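Local coordinates for Mn transporter subunit (Synechocystis sp. PCC 6803, PDB 3UJP), which probably captures manganese(II) as the solute-binding subunit of a manganese transporter, holding the ion between its two lobes for delivery to the membrane components, at residues A[242-247]-A[267-272]. Numbering follows the deposited sequence.
Sequences TIFCES and GNLYVD. With MN (manganese (II) ion), chain D.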
# COMPACT_ATOMS: atom_id res chain seq x y z
N THR A 242 7.46 5.47 40.74
CA THR A 242 6.74 4.73 39.70
C THR A 242 7.55 3.62 38.98
O THR A 242 8.72 3.81 38.60
CB THR A 242 6.14 5.67 38.64
OG1 THR A 242 5.36 6.70 39.28
CG2 THR A 242 5.24 4.88 37.72
N ILE A 243 6.90 2.47 38.80
CA ILE A 243 7.54 1.32 38.16
C ILE A 243 6.77 0.83 36.93
O ILE A 243 5.54 0.78 36.94
CB ILE A 243 7.69 0.17 39.16
CG1 ILE A 243 6.33 -0.41 39.51
CG2 ILE A 243 8.40 0.65 40.43
CD1 ILE A 243 6.40 -1.50 40.60
N PHE A 244 7.51 0.45 35.88
CA PHE A 244 6.91 0.16 34.58
C PHE A 244 7.19 -1.20 34.04
O PHE A 244 8.21 -1.81 34.35
CB PHE A 244 7.43 1.15 33.55
CG PHE A 244 7.26 2.55 33.96
CD1 PHE A 244 8.35 3.31 34.31
CD2 PHE A 244 6.00 3.10 34.04
CE1 PHE A 244 8.20 4.61 34.71
CE2 PHE A 244 5.83 4.39 34.44
CZ PHE A 244 6.93 5.16 34.77
N CYS A 245 6.28 -1.65 33.17
CA CYS A 245 6.45 -2.87 32.39
C CYS A 245 6.54 -2.50 30.92
O CYS A 245 6.62 -1.31 30.58
CB CYS A 245 5.26 -3.81 32.60
SG CYS A 245 5.70 -5.54 32.69
N GLU A 246 6.53 -3.51 30.05
CA GLU A 246 6.46 -3.26 28.62
C GLU A 246 5.31 -4.03 28.04
O GLU A 246 4.80 -4.98 28.66
CB GLU A 246 7.75 -3.64 27.90
CG GLU A 246 8.95 -2.85 28.34
CD GLU A 246 9.45 -3.32 29.67
OE1 GLU A 246 9.62 -4.54 29.83
OE2 GLU A 246 9.65 -2.48 30.57
N SER A 247 4.93 -3.64 26.83
CA SER A 247 3.70 -4.13 26.24
C SER A 247 3.76 -5.54 25.68
O SER A 247 2.76 -6.03 25.22
CB SER A 247 3.24 -3.17 25.15
OG SER A 247 4.06 -3.24 24.00
N GLY A 267 1.97 2.52 33.58
CA GLY A 267 1.50 1.46 32.71
C GLY A 267 2.61 0.67 32.01
O GLY A 267 3.52 0.13 32.65
N ASN A 268 2.53 0.63 30.69
CA ASN A 268 3.50 -0.06 29.88
C ASN A 268 4.36 0.94 29.12
O ASN A 268 3.84 1.94 28.64
CB ASN A 268 2.80 -0.98 28.88
CG ASN A 268 2.38 -2.30 29.49
OD1 ASN A 268 2.79 -2.66 30.60
ND2 ASN A 268 1.56 -3.05 28.75
N LEU A 269 5.65 0.66 29.04
CA LEU A 269 6.55 1.38 28.17
C LEU A 269 6.56 0.56 26.91
O LEU A 269 6.10 -0.56 26.94
CB LEU A 269 7.95 1.43 28.77
CG LEU A 269 7.97 2.13 30.13
CD1 LEU A 269 9.34 2.10 30.80
CD2 LEU A 269 7.50 3.56 29.93
N TYR A 270 7.08 1.07 25.81
CA TYR A 270 7.03 0.32 24.58
C TYR A 270 8.43 0.14 24.00
O TYR A 270 9.06 1.13 23.67
CB TYR A 270 6.13 1.05 23.60
CG TYR A 270 4.65 0.95 23.94
CD1 TYR A 270 4.08 1.71 24.97
CD2 TYR A 270 3.81 0.08 23.24
CE1 TYR A 270 2.72 1.61 25.27
CE2 TYR A 270 2.44 -0.03 23.54
CZ TYR A 270 1.91 0.74 24.55
OH TYR A 270 0.55 0.63 24.84
N VAL A 271 8.93 -1.09 23.86
CA VAL A 271 10.25 -1.30 23.26
C VAL A 271 10.28 -2.19 22.03
O VAL A 271 10.85 -1.82 21.00
CB VAL A 271 11.26 -1.94 24.20
CG1 VAL A 271 12.43 -1.02 24.34
CG2 VAL A 271 10.64 -2.31 25.53
N ASP A 272 9.72 -3.38 22.19
CA ASP A 272 9.86 -4.42 21.18
C ASP A 272 8.70 -4.40 20.20
O ASP A 272 8.64 -5.22 19.29
CB ASP A 272 9.98 -5.78 21.87
CG ASP A 272 11.30 -5.95 22.65
OD1 ASP A 272 12.24 -5.18 22.45
OD2 ASP A 272 11.41 -6.89 23.45
MN MN D . 13.10 -7.13 24.36
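The backbones of C245 and L269 carry the pairing of these neighbouring parallel strands. L269 N donates to C245 O at 2.7 Å, nearly linear at 179°, whereas C245 N to G267 O is a weak bond of 3.3 Å. Just past strand 242-246, S247 N makes a weak, bent bond (128°) to L269 O. The axes of these short strand segments lie 61° apart, so the pair splays strongly. Apolar packing follows on the face of E246 and L269. L269 CD1 meets F244 CB at 3.5 Å, while its CD2 sits over the rim of one face of the F244 ring. Further along, the E246 chain bends at chi2 past V271 CG2, and its OE1 accepts from E197 N, outside the contact. On the opposite face, N268 lays its amide beside the E246-S247 backbone, OD1 lying 3.4 Å from C245 CB and ND2 3.5 Å from S247 CA. An alanine at N268 removes the amide and would probably open a gap beside C245 CB and S247 CA. S247 OG lies 3.4 Å from Y270 CD2, oblique to the ring. C245 is disulfide-bonded to C196, tying this beta-alpha-beta unit to the strand 192-195 region. Past the ladder, D272 OD2 binds manganese at 1.9 Å, joined by H66, H131 and E197. E246 holds E197 N, and the pairing ends three residues before D272; both probably help position these two metal ligands.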